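Local coordinates for protein glycerol trinitrate reductase (Agrobacterium tumefaciens, PDB 5EPD) that probably reduces glycerol trinitrate as an FMN-dependent old yellow enzyme, here crystallised in a flavin-free form, at residues Y95-A98 against Q99-W103. Residues are numbered along the deposited sequence; the frame is centred on the assembly and turned at random.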
ATOM      1  N   TYR A  95       7.938   9.127  -9.899  1.00 36.23           N
ATOM      2  CA  TYR A  95       8.656  10.394  -9.768  1.00 37.69           C
ATOM      3  C   TYR A  95       9.210  10.958 -11.071  1.00 39.90           C
ATOM      4  O   TYR A  95       9.536  12.140 -11.099  1.00 44.57           O
ATOM      5  CB  TYR A  95       9.772  10.292  -8.714  1.00 37.87           C
ATOM      6  CG  TYR A  95      10.817   9.175  -8.918  1.00 36.21           C
ATOM      7  CD1 TYR A  95      10.646   7.925  -8.343  1.00 34.54           C
ATOM      8  CD2 TYR A  95      11.981   9.401  -9.645  1.00 35.77           C
ATOM      9  CE1 TYR A  95      11.583   6.924  -8.501  1.00 34.65           C
ATOM     10  CE2 TYR A  95      12.927   8.405  -9.806  1.00 34.99           C
ATOM     11  CZ  TYR A  95      12.721   7.165  -9.227  1.00 34.91           C
ATOM     12  OH  TYR A  95      13.650   6.165  -9.380  1.00 30.88           O
ATOM     13  N   THR A  96       9.340  10.136 -12.119  1.00 40.78           N
ATOM     14  CA  THR A  96       9.785  10.614 -13.439  1.00 39.82           C
ATOM     15  C   THR A  96       8.635  10.534 -14.450  1.00 40.93           C
ATOM     16  O   THR A  96       7.732   9.707 -14.295  1.00 43.48           O
ATOM     17  CB  THR A  96      10.960   9.794 -13.998  1.00 37.73           C
ATOM     18  OG1 THR A  96      10.503   8.482 -14.345  1.00 37.56           O
ATOM     19  CG2 THR A  96      12.093   9.708 -13.014  1.00 36.17           C
ATOM     20  N   GLN A  97       8.680  11.386 -15.481  1.00 39.20           N
ATOM     21  CA  GLN A  97       7.679  11.360 -16.564  1.00 38.31           C
ATOM     22  C   GLN A  97       7.532   9.998 -17.241  1.00 36.97           C
ATOM     23  O   GLN A  97       6.400   9.600 -17.547  1.00 37.11           O
ATOM     24  CB  GLN A  97       7.990  12.396 -17.654  1.00 39.16           C
ATOM     25  CG  GLN A  97       6.808  12.683 -18.577  1.00 39.67           C
ATOM     26  CD  GLN A  97       5.602  13.299 -17.841  1.00 41.64           C
ATOM     27  OE1 GLN A  97       5.760  14.067 -16.896  1.00 42.15           O
ATOM     28  NE2 GLN A  97       4.390  12.957 -18.278  1.00 44.36           N
ATOM     29  N   ALA A  98       8.658   9.312 -17.502  1.00 34.17           N
ATOM     30  CA  ALA A  98       8.653   7.936 -18.040  1.00 34.69           C
ATOM     31  C   ALA A  98       7.707   7.030 -17.247  1.00 35.52           C
ATOM     32  O   ALA A  98       6.863   6.348 -17.823  1.00 37.57           O
ATOM     33  CB  ALA A  98      10.059   7.342 -18.044  1.00 33.65           C
ATOM     34  N   GLN A  99       7.823   7.060 -15.920  1.00 36.50           N
ATOM     35  CA  GLN A  99       6.948   6.265 -15.051  1.00 35.46           C
ATOM     36  C   GLN A  99       5.484   6.707 -15.143  1.00 34.86           C
ATOM     37  O   GLN A  99       4.579   5.886 -15.332  1.00 35.30           O
ATOM     38  CB  GLN A  99       7.434   6.349 -13.607  1.00 36.21           C
ATOM     39  CG  GLN A  99       8.815   5.726 -13.393  1.00 35.97           C
ATOM     40  CD  GLN A  99       9.581   6.342 -12.220  1.00 37.63           C
ATOM     41  OE1 GLN A  99       9.074   7.229 -11.506  1.00 38.15           O
ATOM     42  NE2 GLN A  99      10.832   5.895 -12.037  1.00 36.72           N
ATOM     43  N   ILE A 100       5.247   8.005 -15.028  1.00 34.70           N
ATOM     44  CA  ILE A 100       3.904   8.528 -15.167  1.00 36.35           C
ATOM     45  C   ILE A 100       3.249   7.964 -16.431  1.00 37.60           C
ATOM     46  O   ILE A 100       2.138   7.396 -16.385  1.00 34.00           O
ATOM     47  CB  ILE A 100       3.928  10.066 -15.223  1.00 40.95           C
ATOM     48  CG1 ILE A 100       4.418  10.625 -13.876  1.00 44.57           C
ATOM     49  CG2 ILE A 100       2.542  10.615 -15.550  1.00 41.54           C
ATOM     50  CD1 ILE A 100       4.633  12.127 -13.861  1.00 47.57           C
ATOM     51  N   ASP A 101       3.965   8.097 -17.555  1.00 38.79           N
ATOM     52  CA  ASP A 101       3.437   7.690 -18.857  1.00 38.16           C
ATOM     53  C   ASP A 101       3.204   6.185 -18.939  1.00 38.48           C
ATOM     54  O   ASP A 101       2.191   5.757 -19.509  1.00 39.98           O
ATOM     55  CB  ASP A 101       4.313   8.208 -20.003  1.00 37.18           C
ATOM     56  CG  ASP A 101       4.343   9.731 -20.056  1.00 37.64           C
ATOM     57  OD1 ASP A 101       3.568  10.401 -19.324  1.00 37.05           O
ATOM     58  OD2 ASP A 101       5.168  10.260 -20.816  1.00 41.52           O
ATOM     59  N   GLY A 102       4.097   5.392 -18.347  1.00 37.36           N
ATOM     60  CA  GLY A 102       3.826   3.965 -18.141  1.00 39.96           C
ATOM     61  C   GLY A 102       2.530   3.685 -17.350  1.00 41.77           C
ATOM     62  O   GLY A 102       1.748   2.771 -17.693  1.00 38.92           O
ATOM     63  N   TRP A 103       2.299   4.468 -16.295  1.00 40.59           N
ATOM     64  CA  TRP A 103       1.114   4.296 -15.454  1.00 41.65           C
ATOM     65  C   TRP A 103      -0.182   4.682 -16.151  1.00 44.97           C
ATOM     66  O   TRP A 103      -1.260   4.186 -15.768  1.00 45.71           O
ATOM     67  CB  TRP A 103       1.220   5.121 -14.163  1.00 40.34           C
ATOM     68  CG  TRP A 103       2.101   4.522 -13.134  1.00 38.67           C
ATOM     69  CD1 TRP A 103       3.283   5.022 -12.669  1.00 37.93           C
ATOM     70  CD2 TRP A 103       1.868   3.301 -12.422  1.00 37.05           C
ATOM     71  NE1 TRP A 103       3.802   4.186 -11.707  1.00 37.46           N
ATOM     72  CE2 TRP A 103       2.959   3.120 -11.539  1.00 36.23           C
ATOM     73  CE3 TRP A 103       0.842   2.345 -12.441  1.00 34.84           C
ATOM     74  CZ2 TRP A 103       3.058   2.018 -10.687  1.00 34.50           C
ATOM     75  CZ3 TRP A 103       0.945   1.246 -11.592  1.00 34.61           C
ATOM     76  CH2 TRP A 103       2.051   1.097 -10.725  1.00 33.95           C
TER
HETATM   77  O   HOH W   1       3.986  12.914 -21.276  1.00 40.60           O
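Gln99 reaches back past Thr96 to the ring of Tyr95. Its chain runs extended beyond CG, and its amide stands nearly upright on the tyrosine ring, the planes 83° apart. Gln99 OE1 lies over one ring face, toward the rim, 3.6 Å from Tyr95 CD1. The same oxygen takes two backbone bonds. Tyr95 N meets Gln99 OE1 at 2.7 Å, almost in line with the C=O bond. Thr96 N reaches Gln99 OE1 at 3.0 Å from above the amide plane. Thr96 is the N-cap of helix 97-112. Thr96 OG1 sits between its own backbone N and carbonyl carbon (chi1 70°), where it can accept a weak bond of 3.4 Å from Gln99 N. The pair forms a capping box. One residue on, in the first turn of the helix, Gln97 NE2 gives a bent bond of 2.9 Å to Asp101 OD1, on the syn side of the carboxylate. A water links Gln97 NE2, weakly, to Asp101 OD2. This helix joins barrel strands 73-80 and 117-122 of the TIM barrel. Gln99 NE2 also binds Gly54 O, and Gln97 NE2 binds Glu187 OE1. The buried Gln99 amide is thus satisfied at both ends. Its two bonds through OE1 fix the chain entering the helix.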